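Local atomic coordinates of putative periplasmic protein (Salmonella enterica, PDB entry 3OE3), a protein that probably inhibits c-type lysozymes in the periplasm, helping the bacterium resist lysozymes of its host. Residues E39-R44 with E55-Y61; N60-K64 with L74-D78. All coordinates share one frame; numbering follows the deposited sequence.

Interaction 1 (E39-R44 with E55-Y61); sequences EMIPMR and EAIDKNY
The carbonyl oxygen of Pro-42 is held by two donors. Ile-57 N reaches Pro-42 O at 3.1 Å in a nearly straight bond. Water 1 donates to the same oxygen and accepts from Asp-58 N, so it bridges the strand to the chain just past Ala-56. Arg-44 and Glu-55 form the hydrogen-bonded pair beside this, with Arg-44 N to Glu-55 O at 2.8 Å. Both side chains set CG between the backbone N and the carbonyl carbon (chi1 64° for Arg-44, 67° for Glu-55), and these matching torsions go with chains that run alongside each other in the same direction. They meet in a weak salt bridge, Arg-44 NH1 to Glu-55 OE2 at 3.4 Å, with the two flat groups turned 60° apart.

At the other end, the Tyr-61 hydroxyl donates to Glu-39 OE1 (OH to OE1 2.8 Å) from above the carboxylate plane. Ile-41 CD1 lies over one face of the same ring, 3.5 Å from the Tyr-61 centroid, in a CH-pi contact. The CG2 branch of Ile-41 meets Ala-56 CB. These residues join the hairpin of strands 39-45 and 52-56 to the following turn. Strand 30-36 lies on the other side of strand 39-45, and Ile-5 of the second subunit packs on Pro-42 and Ile-57.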
loop_
_atom_site.group_PDB
_atom_site.type_symbol
_atom_site.label_atom_id
_atom_site.label_comp_id
_atom_site.label_asym_id
_atom_site.label_seq_id
_atom_site.Cartn_x
_atom_site.Cartn_y
_atom_site.Cartn_z
ATOM N N GLU C 39 9.238 4.080 1.364
ATOM C CA GLU C 39 8.943 2.659 1.235
ATOM C C GLU C 39 7.510 2.395 1.675
ATOM O O GLU C 39 7.014 2.994 2.626
ATOM C CB GLU C 39 9.867 1.820 2.131
ATOM C CG GLU C 39 11.344 2.050 1.911
ATOM C CD GLU C 39 12.198 1.092 2.709
ATOM O OE1 GLU C 39 11.889 0.846 3.895
ATOM O OE2 GLU C 39 13.189 0.587 2.144
HETATM N N MSE C 40 6.862 1.455 1.012
HETATM C CA MSE C 40 5.569 0.983 1.464
HETATM C C MSE C 40 5.739 -0.169 2.461
HETATM O O MSE C 40 6.527 -1.095 2.234
HETATM C CB MSE C 40 4.740 0.543 0.267
HETATM C CG MSE C 40 4.199 1.712 -0.536
HETATM SE SE MSE C 40 2.994 1.128 -1.974
HETATM C CE MSE C 40 4.308 0.187 -3.050
ATOM N N ILE C 41 5.011 -0.070 3.574
ATOM C CA ILE C 41 5.100 -1.026 4.666
ATOM C C ILE C 41 3.751 -1.719 4.886
ATOM O O ILE C 41 2.797 -1.118 5.378
ATOM C CB ILE C 41 5.554 -0.329 5.976
ATOM C CG1 ILE C 41 6.837 0.474 5.734
ATOM C CG2 ILE C 41 5.750 -1.359 7.095
ATOM C CD1 ILE C 41 8.029 -0.373 5.443
ATOM N N PRO C 42 3.656 -2.986 4.463
ATOM C CA PRO C 42 2.416 -3.732 4.718
ATOM C C PRO C 42 2.307 -4.108 6.190
ATOM O O PRO C 42 3.311 -4.471 6.806
ATOM C CB PRO C 42 2.572 -4.999 3.871
ATOM C CG PRO C 42 3.830 -4.870 3.107
ATOM C CD PRO C 42 4.622 -3.731 3.638
HETATM N N MSE C 43 1.098 -4.001 6.732
HETATM C CA MSE C 43 0.836 -4.254 8.139
HETATM C C MSE C 43 -0.364 -5.169 8.322
HETATM O O MSE C 43 -1.267 -5.191 7.485
HETATM C CB MSE C 43 0.591 -2.938 8.859
HETATM C CG MSE C 43 1.588 -1.876 8.465
HETATM SE SE MSE C 43 1.193 -0.191 9.370
HETATM C CE MSE C 43 2.092 -0.533 11.035
ATOM N N ARG C 44 -0.379 -5.900 9.433
ATOM C CA ARG C 44 -1.472 -6.820 9.748
ATOM C C ARG C 44 -2.190 -6.306 10.994
ATOM O O ARG C 44 -1.583 -5.662 11.854
ATOM C CB ARG C 44 -0.926 -8.234 10.004
ATOM C CG ARG C 44 -0.023 -8.306 11.234
ATOM C CD ARG C 44 0.397 -9.723 11.558
ATOM N NE ARG C 44 -0.765 -10.567 11.813
ATOM C CZ ARG C 44 -1.340 -10.712 13.006
ATOM N NH1 ARG C 44 -0.860 -10.076 14.068
ATOM N NH2 ARG C 44 -2.396 -11.505 13.134
ATOM N N GLU C 55 0.481 -3.895 12.913
ATOM C CA GLU C 55 1.933 -4.005 13.000
ATOM C C GLU C 55 2.516 -4.436 11.665
ATOM O O GLU C 55 1.882 -5.150 10.895
ATOM C CB GLU C 55 2.350 -4.991 14.102
ATOM C CG GLU C 55 1.971 -6.428 13.814
ATOM C CD GLU C 55 2.551 -7.415 14.831
ATOM O OE1 GLU C 55 3.432 -7.024 15.627
ATOM O OE2 GLU C 55 2.124 -8.587 14.816
ATOM N N ALA C 56 3.736 -3.996 11.386
ATOM C CA ALA C 56 4.396 -4.381 10.145
ATOM C C ALA C 56 4.569 -5.889 10.087
ATOM O O ALA C 56 4.930 -6.527 11.081
ATOM C CB ALA C 56 5.754 -3.677 10.033
ATOM N N ILE C 57 4.288 -6.452 8.917
ATOM C CA ILE C 57 4.442 -7.883 8.685
ATOM C C ILE C 57 5.917 -8.270 8.645
ATOM O O ILE C 57 6.291 -9.359 9.086
ATOM C CB ILE C 57 3.720 -8.293 7.400
ATOM C CG1 ILE C 57 2.225 -8.042 7.593
ATOM C CG2 ILE C 57 3.981 -9.755 7.074
ATOM C CD1 ILE C 57 1.429 -8.153 6.361
ATOM N N ASP C 58 6.752 -7.371 8.131
ATOM C CA ASP C 58 8.193 -7.605 8.067
ATOM C C ASP C 58 8.787 -7.234 9.420
ATOM O O ASP C 58 8.816 -6.070 9.791
ATOM C CB ASP C 58 8.815 -6.757 6.946
ATOM C CG ASP C 58 10.305 -7.015 6.757
ATOM O OD1 ASP C 58 10.967 -7.512 7.691
ATOM O OD2 ASP C 58 10.813 -6.709 5.659
ATOM N N LYS C 59 9.257 -8.236 10.158
ATOM C CA LYS C 59 9.748 -8.023 11.516
ATOM C C LYS C 59 10.968 -7.101 11.608
ATOM O O LYS C 59 11.322 -6.654 12.696
ATOM C CB LYS C 59 10.038 -9.365 12.195
ATOM C CG LYS C 59 8.810 -10.250 12.362
ATOM C CD LYS C 59 9.143 -11.540 13.100
ATOM C CE LYS C 59 10.098 -12.416 12.303
ATOM N NZ LYS C 59 9.491 -12.886 11.026
ATOM N N ASN C 60 11.610 -6.822 10.476
ATOM C CA ASN C 60 12.693 -5.841 10.435
ATOM C C ASN C 60 12.189 -4.418 10.696
ATOM O O ASN C 60 12.967 -3.531 11.052
ATOM C CB ASN C 60 13.419 -5.890 9.089
ATOM C CG ASN C 60 14.342 -7.091 8.965
ATOM O OD1 ASN C 60 15.098 -7.409 9.885
ATOM N ND2 ASN C 60 14.285 -7.764 7.822
ATOM N N TYR C 61 10.890 -4.201 10.501
ATOM C CA TYR C 61 10.289 -2.904 10.765
ATOM C C TYR C 61 9.545 -2.942 12.085
ATOM O O TYR C 61 8.957 -3.961 12.448
ATOM C CB TYR C 61 9.329 -2.517 9.645
ATOM C CG TYR C 61 10.001 -2.328 8.308
ATOM C CD1 TYR C 61 10.382 -1.068 7.871
ATOM C CD2 TYR C 61 10.269 -3.415 7.489
ATOM C CE1 TYR C 61 10.999 -0.896 6.648
ATOM C CE2 TYR C 61 10.889 -3.252 6.266
ATOM C CZ TYR C 61 11.250 -1.990 5.853
ATOM O OH TYR C 61 11.867 -1.826 4.636
HETATM O O HOH W 1 6.058 -5.052 6.591
#

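Interaction 2 (N60-K64 with L74-D78); sequences NYTYK and LVEGD
Tyr-63 and Glu-76 lie side by side with their side chains pointing the same way. The ring and the carboxylate are nearly parallel, with planes 14° apart. They touch loosely: Tyr-63 CE1 is 3.8 Å from Glu-76 OE1, and Glu-76 CB comes near Tyr-63 CD1. Val-75 O sits at the ring edge, near the ring plane. CG of Glu-76 stands between its backbone N and carbonyl carbon (chi1 59°), which goes with the carboxylate running beside the ring.

The Leu-74 side chain is buried and also touches Ile-34 and Val-82. Its CD1 methyl lies 3.4 Å from Lys-64 O and makes a longer contact with Tyr-63 CB. Val-75 and Lys-64 put their side chains on the other face, where Lys-64 CB is 4.2 Å from Val-75 CG2. The lysine chain then leads away from strand 71-76.

Thr-62 offers its side-chain hydroxyl oxygen to a backbone N-H. Its OG1 takes a hydrogen bond from Gly-77 N at 2.8 Å. Water 2 donates to both Thr-62 O and Gly-77 O, giving a second bridge between the two loop ends. Gly-77 has a positive phi of 53°, a conformation that favours glycine, as the chain leaves the strand.

Lys-64 and Val-75 are an antiparallel hydrogen-bonded pair. Lys-64 N gives to Val-75 O at 3.0 Å, and Val-75 N returns a nearly straight bond to Lys-64 O. This is the open end of a beta hairpin, strands 64-68 and 71-76, within the antiparallel eight-stranded barrel of this inhibitor.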
loop_
_atom_site.group_PDB
_atom_site.type_symbol
_atom_site.label_atom_id
_atom_site.label_comp_id
_atom_site.label_asym_id
_atom_site.label_seq_id
_atom_site.Cartn_x
_atom_site.Cartn_y
_atom_site.Cartn_z
ATOM N N ASN C 60 11.610 -6.822 10.476
ATOM C CA ASN C 60 12.693 -5.841 10.435
ATOM C C ASN C 60 12.189 -4.418 10.696
ATOM O O ASN C 60 12.967 -3.531 11.052
ATOM C CB ASN C 60 13.419 -5.890 9.089
ATOM C CG ASN C 60 14.342 -7.091 8.965
ATOM O OD1 ASN C 60 15.098 -7.409 9.885
ATOM N ND2 ASN C 60 14.285 -7.764 7.822
ATOM N N TYR C 61 10.890 -4.201 10.501
ATOM C CA TYR C 61 10.289 -2.904 10.765
ATOM C C TYR C 61 9.545 -2.942 12.085
ATOM O O TYR C 61 8.957 -3.961 12.448
ATOM C CB TYR C 61 9.329 -2.517 9.645
ATOM C CG TYR C 61 10.001 -2.328 8.308
ATOM C CD1 TYR C 61 10.382 -1.068 7.871
ATOM C CD2 TYR C 61 10.269 -3.415 7.489
ATOM C CE1 TYR C 61 10.999 -0.896 6.648
ATOM C CE2 TYR C 61 10.889 -3.252 6.266
ATOM C CZ TYR C 61 11.250 -1.990 5.853
ATOM O OH TYR C 61 11.867 -1.826 4.636
ATOM N N THR C 62 9.565 -1.830 12.806
ATOM C CA THR C 62 8.901 -1.772 14.101
ATOM C C THR C 62 7.740 -0.777 14.111
ATOM O O THR C 62 7.228 -0.427 15.170
ATOM C CB THR C 62 9.891 -1.407 15.227
ATOM O OG1 THR C 62 10.387 -0.080 15.015
ATOM C CG2 THR C 62 11.064 -2.393 15.253
ATOM N N TYR C 63 7.309 -0.331 12.930
ATOM C CA TYR C 63 6.145 0.533 12.850
ATOM C C TYR C 63 4.908 -0.161 13.387
ATOM O O TYR C 63 4.642 -1.324 13.069
ATOM C CB TYR C 63 5.878 0.973 11.400
ATOM C CG TYR C 63 6.971 1.847 10.811
ATOM C CD1 TYR C 63 7.244 3.114 11.335
ATOM C CD2 TYR C 63 7.715 1.415 9.726
ATOM C CE1 TYR C 63 8.221 3.904 10.794
ATOM C CE2 TYR C 63 8.712 2.207 9.181
ATOM C CZ TYR C 63 8.967 3.449 9.724
ATOM O OH TYR C 63 9.957 4.242 9.189
ATOM N N LYS C 64 4.156 0.570 14.200
ATOM C CA LYS C 64 2.830 0.166 14.611
ATOM C C LYS C 64 1.867 1.350 14.463
ATOM O O LYS C 64 2.203 2.513 14.762
ATOM C CB LYS C 64 2.841 -0.364 16.051
ATOM C CG LYS C 64 3.601 -1.671 16.214
ATOM C CD LYS C 64 3.531 -2.174 17.656
ATOM C CE LYS C 64 4.040 -3.603 17.775
ATOM N NZ LYS C 64 5.364 -3.779 17.124
ATOM N N LEU C 74 0.924 6.932 14.639
ATOM C CA LEU C 74 1.975 6.069 14.112
ATOM C C LEU C 74 3.236 6.198 14.956
ATOM O O LEU C 74 3.746 7.302 15.201
ATOM C CB LEU C 74 2.283 6.381 12.633
ATOM C CG LEU C 74 3.364 5.517 11.971
ATOM C CD1 LEU C 74 2.912 4.072 11.833
ATOM C CD2 LEU C 74 3.748 6.106 10.608
ATOM N N VAL C 75 3.703 5.049 15.423
ATOM C CA VAL C 75 4.915 4.980 16.232
ATOM C C VAL C 75 5.900 3.957 15.668
ATOM O O VAL C 75 5.569 3.174 14.768
ATOM C CB VAL C 75 4.608 4.645 17.714
ATOM C CG1 VAL C 75 3.614 5.657 18.297
ATOM C CG2 VAL C 75 4.089 3.227 17.855
ATOM N N GLU C 76 7.115 3.966 16.207
ATOM C CA GLU C 76 8.119 2.970 15.869
ATOM C C GLU C 76 8.870 2.639 17.148
ATOM O O GLU C 76 8.780 3.380 18.135
ATOM C CB GLU C 76 9.096 3.526 14.821
ATOM C CG GLU C 76 9.833 4.777 15.281
ATOM C CD GLU C 76 10.691 5.405 14.188
ATOM O OE1 GLU C 76 11.031 4.699 13.215
ATOM O OE2 GLU C 76 11.028 6.605 14.308
ATOM N N GLY C 77 9.610 1.539 17.129
ATOM C CA GLY C 77 10.416 1.154 18.274
ATOM C C GLY C 77 9.609 1.109 19.557
ATOM O O GLY C 77 8.498 0.574 19.596
ATOM N N ASP C 78 10.182 1.662 20.619
ATOM C CA ASP C 78 9.529 1.685 21.922
ATOM C C ASP C 78 8.522 2.818 22.006
ATOM O O ASP C 78 8.674 3.743 22.808
ATOM C CB ASP C 78 10.570 1.821 23.037
ATOM C CG ASP C 78 9.945 1.846 24.422
ATOM O OD1 ASP C 78 8.807 1.355 24.577
ATOM O OD2 ASP C 78 10.592 2.360 25.359
HETATM O O HOH W 2 6.482 -0.385 17.791
#

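Interactions 1 and 2 follow one another along the chain and share Asn-60 and Tyr-61. Their centres are about 9 Å apart. The loop between strands 52-56 and 64-68 belongs to both: its first part turns back on strand 39-45, and its last part runs into the pairing with strand 71-76. The two contacts also touch directly. Ala-56 N lies 3.3 Å from Tyr-63 O, a probable hydrogen bond. The selenomethionine methyl CE of Met-43 packs against Tyr-63 O at 3.4 Å. Together they join four successive strands of the barrel, 39-45, 52-56, 64-68 and 71-76. The second subunit meets interaction 1 but not interaction 2.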